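Local coordinates for protein 2-nitropropane dioxygenase (Streptomyces ansochromogenes, PDB 3BW2) that probably catalyses the oxygen-dependent denitrification of alkyl nitronates such as propionate 3-nitronate, using a bound flavin mononucleotide within a TIM barrel, at residues A[22-27]-A[51-56]; A[94-99]-A[302-307]; A[150-155]-A[181-186]. All coordinates share one frame; numbering follows the deposited sequence.

Interaction 1: residues A[22-27]-A[51-56]; sequences VSVPQL and YQEIKR
Pro25 CD lies over one face of the Glu53 carboxylate, closest to its OE2 at 3.5 Å, while a water donates to OE1. The proline ring is met by a second side chain as well: the Arg56 methylene CG packs 3.7 Å from Pro25 CB and equally near to Pro25 CG. Both Glu53 and Arg56 cross the ring at about a right angle. Glu53 meets Pro25 CD with its carboxylate and Pro25 CG with its CB, 3.9 Å away; Arg56 packs on CB and CG. Arg56 gets its CG there because that atom is anti to the backbone N (chi1 -175°), one helical turn on from Glu53.

In the fold this is the first turn of helix 25-33 against the middle of helix 47-60, two successive outer helices of the TIM barrel. Val24 is the N-cap, and its backbone O accepts from Leu27 N. Just before it, Ser23 centres an inverse gamma turn, its OG held by Met18 O and its side chain about 6 Å from the bound FMN.

No direct hydrogen bond joins the two segments. The water stands 2.7 Å from Glu53 OE1; its approach to Ser23 O is too short to be a trusted bond, so that leg is doubtful. The contact therefore rests on carbon packing around one proline, and the Glu53 carboxylate, carried by helix 47-60 to the first turn of helix 25-33, may interact favourably with that helix's N-terminal end.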
ATOM      1  N   VAL A  22      -0.151  23.857   9.089  1.00 19.24           N
ATOM      2  CA  VAL A  22      -1.386  23.248   8.614  1.00 20.36           C
ATOM      3  C   VAL A  22      -2.406  23.037   9.732  1.00 21.86           C
ATOM      4  O   VAL A  22      -3.517  23.568   9.680  1.00 19.74           O
ATOM      5  CB  VAL A  22      -1.104  21.898   7.920  1.00 20.08           C
ATOM      6  CG1 VAL A  22      -2.413  21.186   7.591  1.00 20.21           C
ATOM      7  CG2 VAL A  22      -0.296  22.138   6.648  1.00 18.74           C
ATOM      8  N   SER A  23      -2.030  22.271  10.750  1.00 23.44           N
ATOM      9  CA  SER A  23      -2.948  21.997  11.849  1.00 25.53           C
ATOM     10  C   SER A  23      -2.914  23.029  12.973  1.00 26.08           C
ATOM     11  O   SER A  23      -2.365  22.788  14.048  1.00 30.41           O
ATOM     12  CB  SER A  23      -2.694  20.589  12.407  1.00 24.73           C
ATOM     13  OG  SER A  23      -1.321  20.368  12.630  1.00 30.63           O
ATOM     14  N   VAL A  24      -3.530  24.176  12.717  1.00 24.94           N
ATOM     15  CA  VAL A  24      -3.602  25.262  13.687  1.00 22.65           C
ATOM     16  C   VAL A  24      -4.706  24.985  14.714  1.00 22.27           C
ATOM     17  O   VAL A  24      -5.541  24.104  14.511  1.00 21.68           O
ATOM     18  CB  VAL A  24      -3.877  26.598  12.967  1.00 22.72           C
ATOM     19  CG1 VAL A  24      -2.693  26.952  12.077  1.00 22.49           C
ATOM     20  CG2 VAL A  24      -5.152  26.488  12.121  1.00 20.55           C
ATOM     21  N   PRO A  25      -4.717  25.729  15.837  1.00 20.29           N
ATOM     22  CA  PRO A  25      -5.739  25.525  16.870  1.00 19.57           C
ATOM     23  C   PRO A  25      -7.168  25.430  16.335  1.00 19.37           C
ATOM     24  O   PRO A  25      -7.936  24.578  16.765  1.00 18.13           O
ATOM     25  CB  PRO A  25      -5.542  26.731  17.789  1.00 20.24           C
ATOM     26  CG  PRO A  25      -4.056  26.934  17.735  1.00 20.61           C
ATOM     27  CD  PRO A  25      -3.765  26.782  16.244  1.00 22.07           C
ATOM     28  N   GLN A  26      -7.527  26.304  15.401  1.00 20.51           N
ATOM     29  CA  GLN A  26      -8.877  26.279  14.852  1.00 21.80           C
ATOM     30  C   GLN A  26      -9.239  24.945  14.212  1.00 20.12           C
ATOM     31  O   GLN A  26     -10.394  24.533  14.247  1.00 18.99           O
ATOM     32  CB  GLN A  26      -9.067  27.401  13.834  1.00 26.60           C
ATOM     33  CG  GLN A  26      -9.317  28.755  14.462  1.00 34.78           C
ATOM     34  CD  GLN A  26      -9.769  29.794  13.448  1.00 40.98           C
ATOM     35  OE1 GLN A  26     -10.033  30.948  13.801  1.00 45.17           O
ATOM     36  NE2 GLN A  26      -9.863  29.387  12.180  1.00 41.23           N
ATOM     37  N   LEU A  27      -8.263  24.264  13.623  1.00 20.24           N
ATOM     38  CA  LEU A  27      -8.551  22.969  13.008  1.00 19.91           C
ATOM     39  C   LEU A  27      -8.812  21.934  14.100  1.00 19.24           C
ATOM     40  O   LEU A  27      -9.843  21.264  14.102  1.00 18.13           O
ATOM     41  CB  LEU A  27      -7.385  22.507  12.124  1.00 17.46           C
ATOM     42  CG  LEU A  27      -7.532  21.110  11.492  1.00 19.18           C
ATOM     43  CD1 LEU A  27      -8.858  21.002  10.738  1.00 19.30           C
ATOM     44  CD2 LEU A  27      -6.367  20.855  10.544  1.00 18.66           C
ATOM     45  N   TYR A  51       3.598  25.909  23.039  1.00 23.19           N
ATOM     46  CA  TYR A  51       2.836  26.252  24.230  1.00 24.39           C
ATOM     47  C   TYR A  51       1.717  27.251  23.959  1.00 23.24           C
ATOM     48  O   TYR A  51       0.626  27.119  24.508  1.00 22.01           O
ATOM     49  CB  TYR A  51       3.765  26.786  25.323  1.00 26.69           C
ATOM     50  CG  TYR A  51       3.139  26.775  26.703  1.00 31.59           C
ATOM     51  CD1 TYR A  51       2.256  25.762  27.082  1.00 34.29           C
ATOM     52  CD2 TYR A  51       3.469  27.745  27.646  1.00 35.64           C
ATOM     53  CE1 TYR A  51       1.719  25.710  28.371  1.00 36.36           C
ATOM     54  CE2 TYR A  51       2.939  27.706  28.942  1.00 37.64           C
ATOM     55  CZ  TYR A  51       2.067  26.684  29.297  1.00 39.17           C
ATOM     56  OH  TYR A  51       1.557  26.629  30.581  1.00 39.15           O
ATOM     57  N   GLN A  52       1.979  28.243  23.111  1.00 22.95           N
ATOM     58  CA  GLN A  52       0.960  29.236  22.791  1.00 24.46           C
ATOM     59  C   GLN A  52      -0.236  28.591  22.096  1.00 23.36           C
ATOM     60  O   GLN A  52      -1.381  28.958  22.360  1.00 23.07           O
ATOM     61  CB  GLN A  52       1.536  30.345  21.905  1.00 27.19           C
ATOM     62  CG  GLN A  52       2.690  31.111  22.537  1.00 34.12           C
ATOM     63  CD  GLN A  52       2.384  31.557  23.956  1.00 38.58           C
ATOM     64  OE1 GLN A  52       1.380  32.225  24.204  1.00 40.29           O
ATOM     65  NE2 GLN A  52       3.251  31.189  24.896  1.00 42.12           N
ATOM     66  N   GLU A  53       0.018  27.636  21.207  1.00 21.60           N
ATOM     67  CA  GLU A  53      -1.086  26.975  20.515  1.00 22.27           C
ATOM     68  C   GLU A  53      -1.894  26.128  21.491  1.00 22.88           C
ATOM     69  O   GLU A  53      -3.122  26.075  21.417  1.00 23.29           O
ATOM     70  CB  GLU A  53      -0.572  26.096  19.372  1.00 21.86           C
ATOM     71  CG  GLU A  53       0.012  26.861  18.197  1.00 22.90           C
ATOM     72  CD  GLU A  53       0.008  26.032  16.926  1.00 24.79           C
ATOM     73  OE1 GLU A  53       0.345  24.830  17.000  1.00 21.00           O
ATOM     74  OE2 GLU A  53      -0.326  26.584  15.855  1.00 24.33           O
ATOM     75  N   ILE A  54      -1.205  25.459  22.409  1.00 22.85           N
ATOM     76  CA  ILE A  54      -1.886  24.638  23.402  1.00 22.66           C
ATOM     77  C   ILE A  54      -2.850  25.507  24.205  1.00 23.19           C
ATOM     78  O   ILE A  54      -4.008  25.141  24.412  1.00 24.78           O
ATOM     79  CB  ILE A  54      -0.872  23.960  24.356  1.00 22.93           C
ATOM     80  CG1 ILE A  54      -0.093  22.882  23.593  1.00 21.57           C
ATOM     81  CG2 ILE A  54      -1.594  23.347  25.549  1.00 21.09           C
ATOM     82  CD1 ILE A  54       1.058  22.273  24.370  1.00 21.67           C
ATOM     83  N   LYS A  55      -2.377  26.664  24.651  1.00 24.90           N
ATOM     84  CA  LYS A  55      -3.226  27.574  25.419  1.00 26.74           C
ATOM     85  C   LYS A  55      -4.392  28.054  24.558  1.00 25.78           C
ATOM     86  O   LYS A  55      -5.537  28.106  25.006  1.00 23.99           O
ATOM     87  CB  LYS A  55      -2.413  28.774  25.902  1.00 28.47           C
ATOM     88  CG  LYS A  55      -1.376  28.436  26.958  1.00 35.17           C
ATOM     89  CD  LYS A  55      -0.678  29.693  27.442  1.00 39.27           C
ATOM     90  CE  LYS A  55       0.235  29.405  28.619  1.00 42.64           C
ATOM     91  NZ  LYS A  55       0.842  30.653  29.168  1.00 45.87           N
ATOM     92  N   ARG A  56      -4.084  28.403  23.315  1.00 26.50           N
ATOM     93  CA  ARG A  56      -5.081  28.875  22.365  1.00 27.66           C
ATOM     94  C   ARG A  56      -6.201  27.845  22.227  1.00 26.46           C
ATOM     95  O   ARG A  56      -7.383  28.168  22.348  1.00 27.37           O
ATOM     96  CB  ARG A  56      -4.415  29.094  21.007  1.00 31.00           C
ATOM     97  CG  ARG A  56      -5.301  29.702  19.934  1.00 35.54           C
ATOM     98  CD  ARG A  56      -5.255  31.219  19.987  1.00 41.35           C
ATOM     99  NE  ARG A  56      -6.540  31.792  20.378  1.00 45.65           N
ATOM    100  CZ  ARG A  56      -7.649  31.703  19.651  1.00 46.63           C
ATOM    101  NH1 ARG A  56      -8.773  32.255  20.089  1.00 48.07           N
ATOM    102  NH2 ARG A  56      -7.632  31.071  18.484  1.00 48.80           N
TER
HETATM  103  O   HOH W   1      -0.257  22.920  15.263  1.00 14.32           O

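Interaction 2: residues A[94-99]-A[302-307]; sequences AWYETE and SPLRKA
Tyr96 and Thr98 sit on either side of a sharp backbone turn, where the chain leaves helix 90-95 with positive phi at Glu97 (46°) and then runs extended past helix 296-311, bringing the CA of Tyr96 6.0 Å from that of Ala307 and the CA of Thr98 6.7 Å from that of Pro303. Tyr96 meets the helix with the root of its side chain: its CB is 3.7 Å from Ala307 CB. Further out along the ring, Trp95 CD1 lies over the centre of one face, and the backbone Leu304 O stands above the opposite face, offset toward the rim. The phenol reaches beyond this contact, and its OH is hydrogen-bonded to Asp313 and Arg281, which fixes the far end of the ring.

The turn is a Schellman motif, closing helix 90-95. Both helices belong to the part of the chain that stands beside the barrel rather than to its ring of strands, and the contact ties a piece from between two early barrel strands to a helix that follows the last one.

Thr98 works with both branches. With OG1 anti to the backbone N (chi1 -177°), CG2 is left in the crowded position between N and the carbonyl carbon. That methyl packs 3.9 Å from Leu304 CD2, while OG1 stands 3.9 Å from Pro303 CB, the threonine crossing the proline at about a right angle. Glu99 adds only its backbone to the touch: its O comes within 3.2 Å of Pro303 CB. Pro303 lies where helix 296-311 is kinked, and on the same helix Lys306 NZ donates to Ser302 OG. Leu304 also packs against Leu100, next along the chain from Glu99.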
ATOM      1  N   ALA A  94      18.901  30.900  -6.883  1.00 26.48           N
ATOM      2  CA  ALA A  94      18.948  32.061  -7.766  1.00 27.96           C
ATOM      3  C   ALA A  94      17.551  32.412  -8.281  1.00 28.84           C
ATOM      4  O   ALA A  94      17.146  33.577  -8.259  1.00 29.74           O
ATOM      5  CB  ALA A  94      19.880  31.784  -8.939  1.00 27.21           C
ATOM      6  N   TRP A  95      16.814  31.402  -8.735  1.00 27.71           N
ATOM      7  CA  TRP A  95      15.469  31.618  -9.260  1.00 27.16           C
ATOM      8  C   TRP A  95      14.522  32.227  -8.233  1.00 27.80           C
ATOM      9  O   TRP A  95      13.835  33.204  -8.517  1.00 28.24           O
ATOM     10  CB  TRP A  95      14.881  30.305  -9.781  1.00 25.17           C
ATOM     11  CG  TRP A  95      13.529  30.488 -10.405  1.00 25.67           C
ATOM     12  CD1 TRP A  95      12.318  30.194  -9.848  1.00 25.11           C
ATOM     13  CD2 TRP A  95      13.251  31.065 -11.686  1.00 25.10           C
ATOM     14  NE1 TRP A  95      11.301  30.553 -10.702  1.00 26.25           N
ATOM     15  CE2 TRP A  95      11.846  31.091 -11.838  1.00 26.39           C
ATOM     16  CE3 TRP A  95      14.054  31.566 -12.722  1.00 23.99           C
ATOM     17  CZ2 TRP A  95      11.223  31.599 -12.988  1.00 25.30           C
ATOM     18  CZ3 TRP A  95      13.433  32.071 -13.865  1.00 24.54           C
ATOM     19  CH2 TRP A  95      12.031  32.083 -13.986  1.00 23.50           C
ATOM     20  N   TYR A  96      14.483  31.646  -7.039  1.00 28.01           N
ATOM     21  CA  TYR A  96      13.616  32.151  -5.988  1.00 27.60           C
ATOM     22  C   TYR A  96      14.278  33.320  -5.274  1.00 29.09           C
ATOM     23  O   TYR A  96      13.753  33.832  -4.289  1.00 28.68           O
ATOM     24  CB  TYR A  96      13.277  31.028  -5.001  1.00 26.24           C
ATOM     25  CG  TYR A  96      12.325  30.009  -5.588  1.00 24.63           C
ATOM     26  CD1 TYR A  96      11.009  30.357  -5.901  1.00 24.20           C
ATOM     27  CD2 TYR A  96      12.748  28.712  -5.877  1.00 22.35           C
ATOM     28  CE1 TYR A  96      10.138  29.442  -6.492  1.00 22.82           C
ATOM     29  CE2 TYR A  96      11.885  27.788  -6.472  1.00 23.16           C
ATOM     30  CZ  TYR A  96      10.584  28.161  -6.776  1.00 22.29           C
ATOM     31  OH  TYR A  96       9.733  27.262  -7.383  1.00 25.26           O
ATOM     32  N   GLU A  97      15.436  33.731  -5.789  1.00 29.99           N
ATOM     33  CA  GLU A  97      16.196  34.854  -5.244  1.00 32.41           C
ATOM     34  C   GLU A  97      16.326  34.821  -3.728  1.00 33.04           C
ATOM     35  O   GLU A  97      15.988  35.786  -3.039  1.00 32.05           O
ATOM     36  CB  GLU A  97      15.557  36.172  -5.682  1.00 34.02           C
ATOM     37  CG  GLU A  97      15.444  36.308  -7.192  1.00 38.42           C
ATOM     38  CD  GLU A  97      14.840  37.628  -7.622  1.00 40.61           C
ATOM     39  OE1 GLU A  97      13.692  37.919  -7.226  1.00 41.68           O
ATOM     40  OE2 GLU A  97      15.517  38.372  -8.361  1.00 43.10           O
ATOM     41  N   THR A  98      16.826  33.705  -3.215  1.00 33.50           N
ATOM     42  CA  THR A  98      17.001  33.546  -1.782  1.00 34.48           C
ATOM     43  C   THR A  98      18.148  32.580  -1.521  1.00 34.68           C
ATOM     44  O   THR A  98      18.478  31.747  -2.365  1.00 36.15           O
ATOM     45  CB  THR A  98      15.713  33.012  -1.131  1.00 35.03           C
ATOM     46  OG1 THR A  98      15.893  32.921   0.287  1.00 36.40           O
ATOM     47  CG2 THR A  98      15.370  31.639  -1.684  1.00 35.47           C
ATOM     48  N   GLU A  99      18.759  32.704  -0.350  1.00 34.29           N
ATOM     49  CA  GLU A  99      19.876  31.850   0.038  1.00 34.69           C
ATOM     50  C   GLU A  99      19.377  30.529   0.612  1.00 31.93           C
ATOM     51  O   GLU A  99      18.318  30.479   1.233  1.00 31.53           O
ATOM     52  CB  GLU A  99      20.723  32.559   1.099  1.00 37.59           C
ATOM     53  CG  GLU A  99      21.434  33.801   0.612  1.00 43.46           C
ATOM     54  CD  GLU A  99      22.777  33.481  -0.005  1.00 47.66           C
ATOM     55  OE1 GLU A  99      23.643  32.948   0.721  1.00 51.46           O
ATOM     56  OE2 GLU A  99      22.968  33.756  -1.209  1.00 50.42           O
ATOM     57  N   SER A 302      14.165  24.949   3.187  1.00 21.81           N
ATOM     58  CA  SER A 302      13.126  25.750   3.825  1.00 22.24           C
ATOM     59  C   SER A 302      12.930  27.123   3.181  1.00 22.96           C
ATOM     60  O   SER A 302      11.799  27.519   2.902  1.00 21.57           O
ATOM     61  CB  SER A 302      13.417  25.912   5.315  1.00 23.30           C
ATOM     62  OG  SER A 302      12.351  26.607   5.934  1.00 29.33           O
ATOM     63  N   PRO A 303      14.027  27.870   2.946  1.00 23.73           N
ATOM     64  CA  PRO A 303      13.922  29.195   2.328  1.00 23.78           C
ATOM     65  C   PRO A 303      13.341  29.112   0.916  1.00 23.36           C
ATOM     66  O   PRO A 303      12.586  29.984   0.494  1.00 23.35           O
ATOM     67  CB  PRO A 303      15.367  29.690   2.321  1.00 24.39           C
ATOM     68  CG  PRO A 303      15.966  29.004   3.507  1.00 25.49           C
ATOM     69  CD  PRO A 303      15.413  27.610   3.375  1.00 24.78           C
ATOM     70  N   LEU A 304      13.700  28.060   0.188  1.00 23.18           N
ATOM     71  CA  LEU A 304      13.201  27.876  -1.174  1.00 22.87           C
ATOM     72  C   LEU A 304      11.691  27.670  -1.144  1.00 23.44           C
ATOM     73  O   LEU A 304      10.949  28.286  -1.915  1.00 22.58           O
ATOM     74  CB  LEU A 304      13.880  26.668  -1.831  1.00 21.63           C
ATOM     75  CG  LEU A 304      15.401  26.759  -2.002  1.00 21.97           C
ATOM     76  CD1 LEU A 304      15.944  25.448  -2.577  1.00 22.65           C
ATOM     77  CD2 LEU A 304      15.745  27.928  -2.914  1.00 20.93           C
ATOM     78  N   ARG A 305      11.238  26.809  -0.240  1.00 21.92           N
ATOM     79  CA  ARG A 305       9.817  26.530  -0.115  1.00 22.88           C
ATOM     80  C   ARG A 305       9.027  27.755   0.331  1.00 22.34           C
ATOM     81  O   ARG A 305       7.904  27.962  -0.124  1.00 21.17           O
ATOM     82  CB  ARG A 305       9.595  25.368   0.853  1.00 23.38           C
ATOM     83  CG  ARG A 305       9.941  24.011   0.252  1.00 24.21           C
ATOM     84  CD  ARG A 305       9.739  22.901   1.263  1.00 27.79           C
ATOM     85  NE  ARG A 305      10.852  22.820   2.196  1.00 28.88           N
ATOM     86  CZ  ARG A 305      10.809  22.164   3.348  1.00 30.21           C
ATOM     87  NH1 ARG A 305       9.697  21.537   3.714  1.00 28.89           N
ATOM     88  NH2 ARG A 305      11.882  22.124   4.126  1.00 27.87           N
ATOM     89  N   LYS A 306       9.608  28.561   1.218  1.00 22.97           N
ATOM     90  CA  LYS A 306       8.935  29.773   1.685  1.00 24.05           C
ATOM     91  C   LYS A 306       8.749  30.732   0.513  1.00 22.18           C
ATOM     92  O   LYS A 306       7.689  31.329   0.345  1.00 22.88           O
ATOM     93  CB  LYS A 306       9.756  30.489   2.765  1.00 26.04           C
ATOM     94  CG  LYS A 306       9.854  29.782   4.106  1.00 30.82           C
ATOM     95  CD  LYS A 306      10.436  30.742   5.146  1.00 34.83           C
ATOM     96  CE  LYS A 306      10.621  30.084   6.503  1.00 37.56           C
ATOM     97  NZ  LYS A 306      11.727  29.086   6.497  1.00 40.91           N
ATOM     98  N   ALA A 307       9.795  30.886  -0.288  1.00 20.44           N
ATOM     99  CA  ALA A 307       9.742  31.776  -1.440  1.00 21.93           C
ATOM    100  C   ALA A 307       8.690  31.299  -2.436  1.00 22.51           C
ATOM    101  O   ALA A 307       7.894  32.092  -2.941  1.00 21.43           O
ATOM    102  CB  ALA A 307      11.105  31.838  -2.108  1.00 22.74           C
TER

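Interaction 3: residues A[150-155]-A[181-186]; sequences VTATTP and GTHRDS
His183 holds its CG anti to its own carbonyl carbon (chi1 -61°), beside the backbone N, and the ring presents its NE2 to the backbone O of Thr151. The bond from His183 NE2, as donor, to Thr151 O is 2.9 Å long and fairly straight, with 157° at the hydrogen. The acceptor lies in the imidazole plane, and the donor in turn lies in the carbonyl plane, with a C=O...N angle of 151°. A water also donates to Thr151 O and reaches Gly181 O at 2.7 Å, so this strand carbonyl receives two donors. An alanine in place of His183 would probably leave Thr151 O without its imidazole donor and remove the direct hydrogen bond between the loop and the strand.

The threonine methyls pack against the backbone of Gly181. Thr151 CG2 lies 3.8 Å from Gly181 CA, just where a side chain on the glycine would collide with that methyl, so the close approach depends on the bare CA. Thr153 CG2 rests 3.8 Å from Gly181 C. Thr153 OG1 meanwhile stands 3.4 Å from the Thr182 methyl CG2, and the two side chains cross obliquely. The Thr182 hydroxyl is bonded elsewhere, to Arg273.

Glu157, at the start of helix 155-163, accepts from Thr153 N with OE1 and from His183 N with OE2, spanning both segments. Gln172, an FMN-binding residue, accepts from Gly181 N with its side chain. The contact thus sits at the C-terminal end of barrel strand 147-152, between strands 125-129 and 168-172, with helix 155-163 packed behind and the loop 181-186 laid across.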
ATOM      1  N   VAL A 150       2.829   6.460  19.326  1.00 17.33           N
ATOM      2  CA  VAL A 150       4.061   6.478  18.545  1.00 14.98           C
ATOM      3  C   VAL A 150       3.830   5.807  17.195  1.00 16.28           C
ATOM      4  O   VAL A 150       3.192   4.755  17.114  1.00 16.66           O
ATOM      5  CB  VAL A 150       5.206   5.725  19.261  1.00 15.64           C
ATOM      6  CG1 VAL A 150       6.474   5.798  18.419  1.00 16.31           C
ATOM      7  CG2 VAL A 150       5.453   6.318  20.646  1.00 16.27           C
ATOM      8  N   THR A 151       4.348   6.408  16.129  1.00 16.25           N
ATOM      9  CA  THR A 151       4.191   5.827  14.798  1.00 16.77           C
ATOM     10  C   THR A 151       5.189   4.695  14.537  1.00 17.23           C
ATOM     11  O   THR A 151       6.340   4.744  14.982  1.00 18.02           O
ATOM     12  CB  THR A 151       4.377   6.895  13.691  1.00 16.37           C
ATOM     13  OG1 THR A 151       3.255   7.784  13.692  1.00 17.57           O
ATOM     14  CG2 THR A 151       4.502   6.234  12.309  1.00 15.18           C
ATOM     15  N   ALA A 152       4.729   3.681  13.809  1.00 16.95           N
ATOM     16  CA  ALA A 152       5.550   2.540  13.421  1.00 15.72           C
ATOM     17  C   ALA A 152       5.160   2.227  11.980  1.00 15.82           C
ATOM     18  O   ALA A 152       3.995   2.370  11.616  1.00 15.68           O
ATOM     19  CB  ALA A 152       5.261   1.339  14.318  1.00 12.49           C
ATOM     20  N   THR A 153       6.120   1.808  11.161  1.00 15.98           N
ATOM     21  CA  THR A 153       5.822   1.498   9.765  1.00 16.51           C
ATOM     22  C   THR A 153       6.005   0.011   9.442  1.00 17.12           C
ATOM     23  O   THR A 153       5.729  -0.428   8.322  1.00 15.55           O
ATOM     24  CB  THR A 153       6.698   2.340   8.807  1.00 15.11           C
ATOM     25  OG1 THR A 153       8.076   1.998   8.981  1.00 15.20           O
ATOM     26  CG2 THR A 153       6.513   3.836   9.094  1.00 14.73           C
ATOM     27  N   THR A 154       6.465  -0.750  10.435  1.00 17.27           N
ATOM     28  CA  THR A 154       6.690  -2.190  10.301  1.00 16.72           C
ATOM     29  C   THR A 154       6.306  -2.868  11.609  1.00 17.84           C
ATOM     30  O   THR A 154       6.191  -2.215  12.653  1.00 17.96           O
ATOM     31  CB  THR A 154       8.180  -2.529  10.062  1.00 17.20           C
ATOM     32  OG1 THR A 154       8.940  -2.136  11.214  1.00 18.77           O
ATOM     33  CG2 THR A 154       8.715  -1.813   8.836  1.00 14.18           C
ATOM     34  N   PRO A 155       6.095  -4.190  11.578  1.00 18.12           N
ATOM     35  CA  PRO A 155       5.738  -4.839  12.839  1.00 19.26           C
ATOM     36  C   PRO A 155       6.898  -4.767  13.837  1.00 18.26           C
ATOM     37  O   PRO A 155       6.684  -4.746  15.050  1.00 19.58           O
ATOM     38  CB  PRO A 155       5.375  -6.269  12.412  1.00 18.34           C
ATOM     39  CG  PRO A 155       6.088  -6.451  11.103  1.00 18.43           C
ATOM     40  CD  PRO A 155       5.954  -5.114  10.439  1.00 18.62           C
ATOM     41  N   GLY A 181       6.998   7.657   9.115  1.00 17.65           N
ATOM     42  CA  GLY A 181       7.499   7.656  10.479  1.00 18.20           C
ATOM     43  C   GLY A 181       8.471   6.540  10.831  1.00 19.20           C
ATOM     44  O   GLY A 181       8.406   5.982  11.928  1.00 17.75           O
ATOM     45  N   THR A 182       9.367   6.202   9.905  1.00 18.44           N
ATOM     46  CA  THR A 182      10.363   5.162  10.160  1.00 18.65           C
ATOM     47  C   THR A 182      11.250   5.638  11.316  1.00 18.16           C
ATOM     48  O   THR A 182      11.551   6.825  11.426  1.00 18.04           O
ATOM     49  CB  THR A 182      11.238   4.910   8.915  1.00 17.41           C
ATOM     50  OG1 THR A 182      11.702   6.161   8.408  1.00 16.23           O
ATOM     51  CG2 THR A 182      10.451   4.200   7.830  1.00 17.54           C
ATOM     52  N   HIS A 183      11.666   4.715  12.177  1.00 19.23           N
ATOM     53  CA  HIS A 183      12.485   5.072  13.332  1.00 20.63           C
ATOM     54  C   HIS A 183      13.918   5.416  12.947  1.00 22.10           C
ATOM     55  O   HIS A 183      14.623   6.112  13.681  1.00 22.56           O
ATOM     56  CB  HIS A 183      12.452   3.935  14.358  1.00 18.83           C
ATOM     57  CG  HIS A 183      11.077   3.641  14.878  1.00 18.53           C
ATOM     58  ND1 HIS A 183      10.824   2.651  15.803  1.00 17.49           N
ATOM     59  CD2 HIS A 183       9.880   4.210  14.601  1.00 17.76           C
ATOM     60  CE1 HIS A 183       9.530   2.621  16.072  1.00 18.17           C
ATOM     61  NE2 HIS A 183       8.935   3.557  15.355  1.00 18.27           N
ATOM     62  N   ARG A 184      14.334   4.925  11.788  1.00 23.92           N
ATOM     63  CA  ARG A 184      15.661   5.178  11.242  1.00 27.57           C
ATOM     64  C   ARG A 184      15.524   5.193   9.723  1.00 27.49           C
ATOM     65  O   ARG A 184      14.846   4.339   9.155  1.00 27.33           O
ATOM     66  CB  ARG A 184      16.637   4.077  11.663  1.00 31.39           C
ATOM     67  CG  ARG A 184      17.275   4.295  13.025  1.00 38.37           C
ATOM     68  CD  ARG A 184      18.130   3.098  13.429  1.00 44.03           C
ATOM     69  NE  ARG A 184      19.051   2.690  12.369  1.00 49.00           N
ATOM     70  CZ  ARG A 184      20.071   3.424  11.929  1.00 52.00           C
ATOM     71  NH1 ARG A 184      20.315   4.617  12.459  1.00 52.86           N
ATOM     72  NH2 ARG A 184      20.848   2.963  10.954  1.00 53.77           N
ATOM     73  N   ASP A 185      16.154   6.164   9.067  1.00 27.91           N
ATOM     74  CA  ASP A 185      16.068   6.258   7.613  1.00 28.39           C
ATOM     75  C   ASP A 185      17.325   5.769   6.913  1.00 30.29           C
ATOM     76  O   ASP A 185      18.433   6.171   7.256  1.00 29.96           O
ATOM     77  CB  ASP A 185      15.788   7.703   7.179  1.00 26.48           C
ATOM     78  CG  ASP A 185      15.762   7.864   5.662  1.00 26.16           C
ATOM     79  OD1 ASP A 185      15.142   7.018   4.984  1.00 24.40           O
ATOM     80  OD2 ASP A 185      16.353   8.837   5.145  1.00 27.16           O
ATOM     81  N   SER A 186      17.138   4.899   5.926  1.00 33.25           N
ATOM     82  CA  SER A 186      18.247   4.364   5.145  1.00 35.98           C
ATOM     83  C   SER A 186      17.769   4.036   3.737  1.00 37.39           C
ATOM     84  O   SER A 186      16.578   3.810   3.506  1.00 36.68           O
ATOM     85  CB  SER A 186      18.812   3.099   5.795  1.00 36.44           C
ATOM     86  OG  SER A 186      17.836   2.073   5.832  1.00 39.71           O
TER
HETATM   87  O   HOH W   2       7.941   7.330  14.196  1.00 20.41           O

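The three contacts are well separated and none touches another. The centre of interaction 1 lies about 27 Å from that of interaction 2 and about 26 Å from that of interaction 3. The centres of interactions 2 and 3 are about 31 Å apart. Interaction 1 closes first along the chain; interaction 2 then spans about two hundred residues, with interaction 3 nested inside that long loop. Interactions 1 and 3 belong to the TIM barrel, on opposite sides of the chain's centre, and come near the flavin from different parts of it, outer helices and a strand end. Interaction 2, away from the annotated sites, packs the chain just after helix 90-95 on helix 296-311, beside the barrel.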